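Local coordinates for protein hydroxyethylthiazole kinase (PDB 3HPD) that probably transfers a phosphate from ATP to the hydroxyl of 4-methyl-5-(2-hydroxyethyl)thiazole, with magnesium, in the biosynthesis of thiamine diphosphate, at residues E6-V11 against Y247-N252; R14-H19 against F204-E209; F178-G183 against A213-L218; G194-A199 against K241-L246. All blocks are in the same frame, centred on the assembly; numbering follows the deposited sequence.

Contact 1: E6-V11 against Y247-N252; sequences EALKRV and YRINEN
K9 and E251 meet in a salt bridge between helix 2-14 and the first turn of helix 251-257. From CB, the K9 chain leaves with CG anti to the carbonyl carbon (chi1 -70°) and then runs fully extended, which carries its end across to the other segment. CE already lies 3.3 Å from OE1 of E251, and NZ donates to that same oxygen at 2.7 Å, arriving on the syn side but 34° out of the carboxylate plane. A second, long bridge joins K9 NZ to E6 OE2 at 3.6 Å, giving a three-member network, while E251 OE2 is taken by R255. E6 OE2 and E251 OE1 are 5.5 Å apart, and a methionine in place of K9 would probably leave two like charges near each other with no positive charge between them. Deeper in, L8 CD2 reaches I249 CG2 at 4.2 Å and I249 O at 4.0 Å. I249 is the first residue past helix 235-248 to leave helical backbone angles, and N250 N-caps the next helix through OD1 to V253 N. Helix 210-231 touches A7 and I249, and L37 of helix 27-37 touches L8 and V11.

Contact 2: R14-H19 against F204-E209; sequences RRPLVH and FVAVTE
V207, which gives the most surface to this contact, lies against the aliphatic part of R14: its CG1 is 3.6 Å from R14 CD and 4.2 Å from R14 CB. The approach is oblique. The R14 chain is extended from CG to NE, which lays its CD against the valine methyl. V207 turns CG1 beside its own backbone N, anti to the carbonyl carbon (chi1 -60°), and this branch is the one that meets the arginine. P16 is the second large contributor; its CB faces CB of A206 at 3.7 Å, carbon against carbon, and the CA atoms of these two residues, 6.5 Å apart, are the closest CA pair across the contact. These residues belong to the ribokinase-type alpha/beta fold, where R15, with a positive phi of 46°, turns the chain out of helix 2-14 and into strand 17-21. That strand lies in the parallel part of the central sheet, between 40-43 and 59-63, and P16 and V18 share backbone hydrogen bonds with S40. In segment 204-209, V207 N bonds F204 O at 3.0 Å, and T208 N adds a weak bond to that same oxygen. V207 also touches V11 of helix 2-14. Beside the P16-A206 pair lies D58, touched by both side chains, whose OD2 accepts a hydrogen bond from L17 N.

Contact 3: F178-G183 against A213-L218; sequences FAVYNG and ATTSAL
F178 and V180 project from strand 177-180 onto T215 and L218 of helix 210-231, a helix laid on the sheet of this ribokinase-like alpha/beta fold. The evidence for alignment is an angle of 14° between the short strand and helix axes, which pass 9.2 Å apart. On the helix, T215 turns OG1 beside its backbone N and anti to the carbonyl carbon (chi1 -61°); OG1 bonds L211 O one turn earlier, which leaves it satisfied within its own helix. The F178 carbons pack on it: CG, likewise opposite the carbonyl carbon, swings the ring so that CD2 joins CB at 3.8 Å from T215 OG1, the two side chains crossing at about a right angle. The phenylalanine ring is also met edge-to-face by F3 of helix 2-14. V180, two residues along, has CG1 anti to its N (chi1 176°), and its two methyls both reach L218. CG2 is the branch shared by both helical residues, 4.2 Å from T215 CG2 and 4.1 Å from L218 CB. The other methyl, CG1, rests near the end of the segment's backbone, 4.1 Å from both the carbonyl carbon and the carbonyl O of L218.

Contact 4: G194-A199 against K241-L246; sequences GCMVAA and KLYDWL. With PO4 (phosphate ion), chain B.
The two helical segments keep their backbones well apart, the nearest CA atoms, of M196 and L242, being 10.2 Å from each other, so the gap is bridged by long side chains. M196 does most of this: with CG anti to the carbonyl carbon (chi1 -70°) and the rest of the chain extended, it carries its sulfur and methyl across to helix 235-248. Its SD lies 4.4 Å from CD1 of L242, a loose apolar contact. The methyl goes further: CE stands 3.2 Å from Y243 OH and 3.9 Å from Y243 CZ, the thioether chain and the tyrosine crossing at about a right angle. Y243 OH is hydrogen-bonded to H239 NE2 and to T29 OG1 of helix 27-37, and M196 also touches F221 of helix 210-231. At the start of segment 194-199, G194 N gives a weak hydrogen bond to O2 of a phosphate ion, 3.0 Å long with an N-H...O angle of 126°. A CB built on G194 would fall 2.3 Å from PO4 O2 and would probably crowd an anion in this place. The ion, probably from the crystallisation liquor, sits at the N-terminal end of helix 193-205, consistent with the anion hole of ribokinase relatives, where the helix dipole would help to hold negative charge. D244, on the same helix as Y243, bonds S237 of the second subunit. Across the segments, then, an apolar methyl meets a hydroxyl whose polar partners are H239 and T29, which makes the contact tight packing and not a polar bond.

In the fold
Helix 193-205 carries one side of contact 2 and of contact 4, and helix 235-248 joins contact 4 to contact 1. Contacts 1 and 2, with centres 13 Å apart, meet where R10 NE probably bonds V207 O at 2.9 Å. Contacts 3 and 4 touch through L218 CD2 and V197 CG1 at 3.8 Å. Towards the predicted active site, the L218 side chain is about 4 Å from that of T165 and about 5 Å from that of K118, both predicted to bind ATP, and the M196 side chain is about 5 Å from G192, predicted to bind substrate. The phosphate of contact 4 lies at the start of helix 193-205, held two residues after G192. Contacts 1 and 2 lie away from these sites.

Contact 1: E6-V11 against Y247-N252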
# COMPACT_ATOMS: atom_id res chain seq x y z
N GLU A 6 -4.51 8.52 -30.29
CA GLU A 6 -3.34 7.86 -30.84
C GLU A 6 -2.29 7.55 -29.78
O GLU A 6 -1.62 6.52 -29.84
CB GLU A 6 -2.73 8.72 -31.96
CG GLU A 6 -3.61 8.78 -33.20
CD GLU A 6 -4.01 7.39 -33.70
OE1 GLU A 6 -3.10 6.57 -33.95
OE2 GLU A 6 -5.22 7.12 -33.83
N ALA A 7 -2.14 8.44 -28.80
CA ALA A 7 -1.16 8.22 -27.73
C ALA A 7 -1.57 7.00 -26.90
O ALA A 7 -0.73 6.16 -26.55
CB ALA A 7 -1.07 9.46 -26.84
N LEU A 8 -2.86 6.91 -26.58
CA LEU A 8 -3.37 5.80 -25.79
C LEU A 8 -3.10 4.49 -26.52
O LEU A 8 -2.67 3.51 -25.93
CB LEU A 8 -4.87 5.95 -25.55
CG LEU A 8 -5.53 4.84 -24.71
CD1 LEU A 8 -4.90 4.80 -23.33
CD2 LEU A 8 -7.02 5.10 -24.60
N LYS A 9 -3.38 4.49 -27.82
CA LYS A 9 -3.16 3.31 -28.63
C LYS A 9 -1.68 2.92 -28.60
O LYS A 9 -1.35 1.73 -28.49
CB LYS A 9 -3.61 3.56 -30.07
CG LYS A 9 -5.13 3.67 -30.22
CD LYS A 9 -5.54 3.95 -31.66
CE LYS A 9 -7.05 4.03 -31.79
NZ LYS A 9 -7.47 4.35 -33.19
N ARG A 10 -0.80 3.91 -28.69
CA ARG A 10 0.64 3.65 -28.66
C ARG A 10 1.09 3.05 -27.33
O ARG A 10 1.93 2.16 -27.29
CB ARG A 10 1.43 4.93 -28.94
CG ARG A 10 1.39 5.38 -30.39
CD ARG A 10 2.56 6.29 -30.72
NE ARG A 10 2.54 7.53 -29.96
CZ ARG A 10 1.58 8.45 -30.06
NH1 ARG A 10 0.56 8.26 -30.89
NH2 ARG A 10 1.63 9.55 -29.32
N VAL A 11 0.53 3.56 -26.23
CA VAL A 11 0.88 3.04 -24.92
C VAL A 11 0.51 1.57 -24.83
O VAL A 11 1.30 0.74 -24.38
CB VAL A 11 0.13 3.80 -23.79
CG1 VAL A 11 0.27 3.05 -22.47
CG2 VAL A 11 0.69 5.20 -23.65
N TYR A 247 -8.68 0.89 -17.77
CA TYR A 247 -8.58 -0.31 -18.60
C TYR A 247 -9.61 -0.30 -19.73
O TYR A 247 -9.31 -0.65 -20.87
CB TYR A 247 -8.82 -1.54 -17.71
CG TYR A 247 -8.80 -2.87 -18.43
CD1 TYR A 247 -7.60 -3.49 -18.77
CD2 TYR A 247 -9.99 -3.53 -18.74
CE1 TYR A 247 -7.58 -4.74 -19.39
CE2 TYR A 247 -9.98 -4.78 -19.36
CZ TYR A 247 -8.78 -5.38 -19.68
OH TYR A 247 -8.77 -6.62 -20.27
N ARG A 248 -10.84 0.12 -19.41
CA ARG A 248 -11.93 0.15 -20.38
C ARG A 248 -11.94 1.32 -21.35
O ARG A 248 -12.46 1.21 -22.46
CB ARG A 248 -13.28 0.10 -19.67
CG ARG A 248 -13.51 -1.13 -18.82
CD ARG A 248 -14.89 -1.09 -18.17
NE ARG A 248 -15.96 -1.16 -19.17
CZ ARG A 248 -17.26 -1.15 -18.87
NH1 ARG A 248 -17.66 -1.05 -17.62
NH2 ARG A 248 -18.16 -1.23 -19.84
N ILE A 249 -11.39 2.46 -20.93
CA ILE A 249 -11.40 3.62 -21.81
C ILE A 249 -10.82 3.27 -23.18
O ILE A 249 -9.80 2.58 -23.28
CB ILE A 249 -10.63 4.81 -21.18
CG1 ILE A 249 -10.83 6.07 -22.02
CG2 ILE A 249 -9.15 4.47 -21.04
CD1 ILE A 249 -10.34 7.35 -21.34
N ASN A 250 -11.49 3.72 -24.23
CA ASN A 250 -11.05 3.45 -25.59
C ASN A 250 -11.35 4.65 -26.48
O ASN A 250 -11.72 5.72 -26.00
CB ASN A 250 -11.77 2.21 -26.13
CG ASN A 250 -13.28 2.34 -26.10
OD1 ASN A 250 -13.81 3.45 -26.15
ND2 ASN A 250 -13.98 1.21 -26.04
N GLU A 251 -11.19 4.47 -27.79
CA GLU A 251 -11.42 5.56 -28.73
C GLU A 251 -12.81 6.18 -28.63
O GLU A 251 -12.94 7.40 -28.58
CB GLU A 251 -11.20 5.08 -30.17
CG GLU A 251 -11.24 6.21 -31.18
CD GLU A 251 -10.95 5.74 -32.59
OE1 GLU A 251 -10.07 4.86 -32.74
OE2 GLU A 251 -11.58 6.25 -33.54
N ASN A 252 -13.84 5.35 -28.59
CA ASN A 252 -15.21 5.86 -28.51
C ASN A 252 -15.45 6.67 -27.25
O ASN A 252 -16.08 7.73 -27.31
CB ASN A 252 -16.22 4.71 -28.57
CG ASN A 252 -17.65 5.20 -28.72
OD1 ASN A 252 -18.04 5.69 -29.78
ND2 ASN A 252 -18.43 5.09 -27.65

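Contact 2: R14-H19 against F204-E209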
# COMPACT_ATOMS: atom_id res chain seq x y z
N ARG A 14 2.77 -0.60 -27.36
CA ARG A 14 4.16 -0.70 -26.93
C ARG A 14 4.39 -1.20 -25.50
O ARG A 14 5.48 -1.69 -25.19
CB ARG A 14 4.86 0.66 -27.09
CG ARG A 14 4.93 1.16 -28.53
CD ARG A 14 5.85 2.37 -28.62
NE ARG A 14 5.95 2.92 -29.97
CZ ARG A 14 4.94 3.47 -30.63
NH1 ARG A 14 3.75 3.55 -30.05
NH2 ARG A 14 5.11 3.95 -31.85
N ARG A 15 3.38 -1.08 -24.64
CA ARG A 15 3.48 -1.54 -23.26
C ARG A 15 4.81 -1.07 -22.63
O ARG A 15 5.63 -1.89 -22.22
CB ARG A 15 3.41 -3.07 -23.20
CG ARG A 15 2.16 -3.69 -23.84
CD ARG A 15 1.08 -4.00 -22.81
NE ARG A 15 -0.02 -3.03 -22.82
CZ ARG A 15 -1.17 -3.21 -23.45
NH1 ARG A 15 -1.40 -4.33 -24.13
NH2 ARG A 15 -2.10 -2.27 -23.40
N PRO A 16 5.02 0.25 -22.53
CA PRO A 16 6.26 0.77 -21.95
C PRO A 16 6.48 0.40 -20.48
O PRO A 16 5.53 0.24 -19.72
CB PRO A 16 6.12 2.28 -22.15
CG PRO A 16 4.64 2.48 -21.99
CD PRO A 16 4.06 1.34 -22.80
N LEU A 17 7.75 0.26 -20.10
CA LEU A 17 8.12 -0.05 -18.72
C LEU A 17 8.39 1.30 -18.05
O LEU A 17 9.27 2.04 -18.48
CB LEU A 17 9.38 -0.92 -18.68
CG LEU A 17 9.96 -1.24 -17.29
CD1 LEU A 17 8.90 -1.94 -16.44
CD2 LEU A 17 11.19 -2.11 -17.42
N VAL A 18 7.63 1.61 -17.01
CA VAL A 18 7.79 2.88 -16.32
C VAL A 18 8.38 2.68 -14.94
O VAL A 18 7.75 2.09 -14.06
CB VAL A 18 6.42 3.61 -16.21
CG1 VAL A 18 6.61 4.97 -15.54
CG2 VAL A 18 5.81 3.78 -17.59
N HIS A 19 9.60 3.16 -14.77
CA HIS A 19 10.32 3.05 -13.51
C HIS A 19 9.87 4.12 -12.52
O HIS A 19 9.98 5.31 -12.80
CB HIS A 19 11.83 3.18 -13.76
CG HIS A 19 12.66 3.14 -12.52
ND1 HIS A 19 13.99 3.50 -12.51
CD2 HIS A 19 12.36 2.79 -11.25
CE1 HIS A 19 14.47 3.37 -11.29
NE2 HIS A 19 13.50 2.94 -10.50
N PHE A 204 2.76 7.66 -21.02
CA PHE A 204 2.52 8.44 -22.22
C PHE A 204 3.78 9.11 -22.76
O PHE A 204 3.98 9.16 -23.97
CB PHE A 204 1.45 9.51 -21.95
CG PHE A 204 0.05 8.98 -21.97
CD1 PHE A 204 -0.60 8.71 -23.17
CD2 PHE A 204 -0.63 8.74 -20.77
CE1 PHE A 204 -1.90 8.20 -23.19
CE2 PHE A 204 -1.93 8.23 -20.78
CZ PHE A 204 -2.57 7.96 -21.99
N VAL A 205 4.62 9.62 -21.87
CA VAL A 205 5.83 10.31 -22.31
C VAL A 205 6.84 9.35 -22.94
O VAL A 205 7.77 9.77 -23.63
CB VAL A 205 6.48 11.11 -21.15
CG1 VAL A 205 7.32 10.21 -20.26
CG2 VAL A 205 7.30 12.26 -21.71
N ALA A 206 6.65 8.05 -22.71
CA ALA A 206 7.54 7.05 -23.28
C ALA A 206 7.21 6.86 -24.77
O ALA A 206 8.05 6.38 -25.53
CB ALA A 206 7.39 5.73 -22.54
N VAL A 207 6.01 7.25 -25.18
CA VAL A 207 5.60 7.08 -26.57
C VAL A 207 5.23 8.35 -27.34
O VAL A 207 4.92 8.28 -28.53
CB VAL A 207 4.41 6.09 -26.67
CG1 VAL A 207 4.81 4.73 -26.10
CG2 VAL A 207 3.20 6.64 -25.92
N THR A 208 5.24 9.50 -26.68
CA THR A 208 4.91 10.76 -27.35
C THR A 208 5.55 11.94 -26.62
O THR A 208 5.91 11.83 -25.45
CB THR A 208 3.38 10.95 -27.45
OG1 THR A 208 3.08 12.25 -27.99
CG2 THR A 208 2.72 10.80 -26.10
N GLU A 209 5.69 13.06 -27.31
CA GLU A 209 6.32 14.24 -26.70
C GLU A 209 5.58 14.71 -25.45
O GLU A 209 4.36 14.57 -25.34
CB GLU A 209 6.45 15.36 -27.73
CG GLU A 209 7.53 15.08 -28.77
CD GLU A 209 8.90 14.86 -28.14
OE1 GLU A 209 9.49 15.84 -27.62
OE2 GLU A 209 9.39 13.71 -28.15

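Contact 3: F178-G183 against A213-L218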
# COMPACT_ATOMS: atom_id res chain seq x y z
N PHE A 178 -2.61 23.81 -23.20
CA PHE A 178 -3.87 23.09 -23.30
C PHE A 178 -4.61 23.17 -21.97
O PHE A 178 -4.00 23.21 -20.90
CB PHE A 178 -3.62 21.61 -23.63
CG PHE A 178 -3.26 21.36 -25.06
CD1 PHE A 178 -4.25 21.18 -26.02
CD2 PHE A 178 -1.92 21.30 -25.45
CE1 PHE A 178 -3.92 20.95 -27.35
CE2 PHE A 178 -1.58 21.07 -26.78
CZ PHE A 178 -2.58 20.89 -27.73
N ALA A 179 -5.94 23.19 -22.05
CA ALA A 179 -6.79 23.23 -20.87
C ALA A 179 -7.59 21.93 -20.86
O ALA A 179 -8.17 21.56 -21.88
CB ALA A 179 -7.72 24.43 -20.93
N VAL A 180 -7.60 21.25 -19.72
CA VAL A 180 -8.33 20.00 -19.59
C VAL A 180 -9.47 20.19 -18.60
O VAL A 180 -9.24 20.57 -17.46
CB VAL A 180 -7.42 18.86 -19.09
CG1 VAL A 180 -8.23 17.59 -18.85
CG2 VAL A 180 -6.31 18.61 -20.10
N TYR A 181 -10.70 19.93 -19.05
CA TYR A 181 -11.88 20.11 -18.20
C TYR A 181 -12.43 18.81 -17.60
O TYR A 181 -13.35 18.86 -16.79
CB TYR A 181 -12.99 20.80 -19.01
CG TYR A 181 -12.56 22.12 -19.60
CD1 TYR A 181 -12.46 23.26 -18.81
CD2 TYR A 181 -12.23 22.22 -20.95
CE1 TYR A 181 -12.03 24.47 -19.35
CE2 TYR A 181 -11.79 23.42 -21.50
CZ TYR A 181 -11.69 24.54 -20.69
OH TYR A 181 -11.25 25.73 -21.23
N ASN A 182 -11.87 17.67 -18.00
CA ASN A 182 -12.33 16.38 -17.49
C ASN A 182 -11.93 16.16 -16.03
O ASN A 182 -10.97 16.75 -15.54
CB ASN A 182 -11.77 15.24 -18.34
CG ASN A 182 -12.31 15.24 -19.75
OD1 ASN A 182 -11.58 15.51 -20.71
ND2 ASN A 182 -13.60 14.95 -19.89
N GLY A 183 -12.68 15.29 -15.36
CA GLY A 183 -12.41 14.98 -13.97
C GLY A 183 -13.65 15.00 -13.11
O GLY A 183 -14.76 15.26 -13.60
N ALA A 213 1.82 14.17 -24.22
CA ALA A 213 1.80 13.04 -23.30
C ALA A 213 1.07 13.41 -22.00
O ALA A 213 0.19 12.68 -21.54
CB ALA A 213 3.22 12.59 -22.98
N THR A 214 1.45 14.54 -21.42
CA THR A 214 0.84 14.99 -20.18
C THR A 214 -0.63 15.34 -20.38
O THR A 214 -1.48 14.99 -19.55
CB THR A 214 1.59 16.22 -19.61
OG1 THR A 214 3.00 15.93 -19.56
CG2 THR A 214 1.10 16.55 -18.21
N THR A 215 -0.95 16.02 -21.48
CA THR A 215 -2.33 16.38 -21.77
C THR A 215 -3.15 15.10 -21.93
O THR A 215 -4.27 15.01 -21.43
CB THR A 215 -2.45 17.20 -23.09
OG1 THR A 215 -1.70 18.42 -22.96
CG2 THR A 215 -3.90 17.54 -23.37
N SER A 216 -2.59 14.11 -22.61
CA SER A 216 -3.28 12.84 -22.81
C SER A 216 -3.54 12.13 -21.49
O SER A 216 -4.60 11.53 -21.29
CB SER A 216 -2.47 11.92 -23.73
OG SER A 216 -2.33 12.48 -25.02
N ALA A 217 -2.57 12.20 -20.58
CA ALA A 217 -2.70 11.55 -19.28
C ALA A 217 -3.83 12.18 -18.47
O ALA A 217 -4.62 11.48 -17.84
CB ALA A 217 -1.39 11.65 -18.51
N LEU A 218 -3.90 13.50 -18.50
CA LEU A 218 -4.93 14.23 -17.76
C LEU A 218 -6.32 13.98 -18.31
O LEU A 218 -7.28 13.85 -17.54
CB LEU A 218 -4.61 15.73 -17.77
CG LEU A 218 -3.44 16.11 -16.85
CD1 LEU A 218 -2.83 17.43 -17.29
CD2 LEU A 218 -3.92 16.18 -15.41

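Contact 4: G194-A199 against K241-L246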
# COMPACT_ATOMS: atom_id res chain seq x y z
N GLY A 194 -3.33 12.58 -7.91
CA GLY A 194 -2.44 13.37 -8.74
C GLY A 194 -1.20 12.53 -9.03
O GLY A 194 -0.60 12.63 -10.10
N CYS A 195 -0.84 11.69 -8.06
CA CYS A 195 0.33 10.83 -8.21
C CYS A 195 0.03 9.76 -9.26
O CYS A 195 0.94 9.31 -9.96
CB CYS A 195 0.68 10.18 -6.86
SG CYS A 195 1.11 11.39 -5.57
N MET A 196 -1.23 9.35 -9.35
CA MET A 196 -1.61 8.36 -10.36
C MET A 196 -1.40 9.00 -11.73
O MET A 196 -0.91 8.37 -12.65
CB MET A 196 -3.09 7.98 -10.21
CG MET A 196 -3.41 7.16 -8.97
SD MET A 196 -5.19 6.81 -8.90
CE MET A 196 -5.23 5.53 -7.67
N VAL A 197 -1.79 10.27 -11.85
CA VAL A 197 -1.63 10.99 -13.11
C VAL A 197 -0.16 11.12 -13.49
O VAL A 197 0.19 11.00 -14.66
CB VAL A 197 -2.27 12.40 -13.03
CG1 VAL A 197 -1.97 13.18 -14.30
CG2 VAL A 197 -3.78 12.27 -12.85
N ALA A 198 0.70 11.36 -12.51
CA ALA A 198 2.13 11.48 -12.78
C ALA A 198 2.66 10.14 -13.30
O ALA A 198 3.45 10.10 -14.24
CB ALA A 198 2.88 11.88 -11.51
N ALA A 199 2.22 9.05 -12.68
CA ALA A 199 2.65 7.72 -13.10
C ALA A 199 2.18 7.41 -14.52
O ALA A 199 2.93 6.87 -15.33
CB ALA A 199 2.13 6.66 -12.12
N LYS A 241 -13.26 1.63 -9.14
CA LYS A 241 -13.69 1.87 -10.51
C LYS A 241 -12.71 2.69 -11.35
O LYS A 241 -12.79 2.68 -12.58
CB LYS A 241 -15.07 2.55 -10.52
CG LYS A 241 -16.19 1.67 -9.98
CD LYS A 241 -16.50 0.52 -10.93
CE LYS A 241 -17.67 -0.31 -10.43
NZ LYS A 241 -18.15 -1.29 -11.45
N LEU A 242 -11.79 3.39 -10.71
CA LEU A 242 -10.81 4.17 -11.46
C LEU A 242 -9.95 3.22 -12.30
O LEU A 242 -9.69 3.49 -13.48
CB LEU A 242 -9.91 4.98 -10.51
CG LEU A 242 -10.58 6.14 -9.76
CD1 LEU A 242 -9.57 6.80 -8.82
CD2 LEU A 242 -11.12 7.16 -10.76
N TYR A 243 -9.53 2.11 -11.70
CA TYR A 243 -8.71 1.13 -12.41
C TYR A 243 -9.52 0.47 -13.51
O TYR A 243 -9.01 0.20 -14.59
CB TYR A 243 -8.22 0.06 -11.44
CG TYR A 243 -7.47 0.64 -10.27
CD1 TYR A 243 -6.17 1.12 -10.42
CD2 TYR A 243 -8.08 0.75 -9.02
CE1 TYR A 243 -5.49 1.71 -9.35
CE2 TYR A 243 -7.41 1.33 -7.94
CZ TYR A 243 -6.12 1.81 -8.11
OH TYR A 243 -5.44 2.37 -7.05
N ASP A 244 -10.79 0.19 -13.22
CA ASP A 244 -11.66 -0.44 -14.21
C ASP A 244 -11.72 0.40 -15.47
O ASP A 244 -11.61 -0.13 -16.58
CB ASP A 244 -13.08 -0.62 -13.66
CG ASP A 244 -13.18 -1.74 -12.65
OD1 ASP A 244 -12.15 -2.38 -12.36
OD2 ASP A 244 -14.29 -1.98 -12.15
N TRP A 245 -11.89 1.70 -15.31
CA TRP A 245 -11.99 2.57 -16.47
C TRP A 245 -10.68 2.95 -17.15
O TRP A 245 -10.68 3.29 -18.33
CB TRP A 245 -12.84 3.80 -16.13
CG TRP A 245 -14.27 3.40 -16.15
CD1 TRP A 245 -15.06 3.08 -15.08
CD2 TRP A 245 -15.04 3.09 -17.32
NE1 TRP A 245 -16.27 2.58 -15.52
CE2 TRP A 245 -16.28 2.58 -16.89
CE3 TRP A 245 -14.79 3.20 -18.70
CZ2 TRP A 245 -17.27 2.16 -17.79
CZ3 TRP A 245 -15.78 2.79 -19.59
CH2 TRP A 245 -17.00 2.28 -19.13
N LEU A 246 -9.57 2.87 -16.43
CA LEU A 246 -8.29 3.17 -17.08
C LEU A 246 -8.05 2.03 -18.06
O LEU A 246 -7.34 2.18 -19.06
CB LEU A 246 -7.16 3.22 -16.04
CG LEU A 246 -7.10 4.52 -15.25
CD1 LEU A 246 -6.00 4.44 -14.20
CD2 LEU A 246 -6.84 5.69 -16.22
P PO4 B . -3.74 16.45 -6.25
O1 PO4 B . -2.57 17.32 -6.49
O2 PO4 B . -3.21 14.92 -6.10
O3 PO4 B . -4.61 16.36 -7.59
O4 PO4 B . -4.64 16.74 -5.11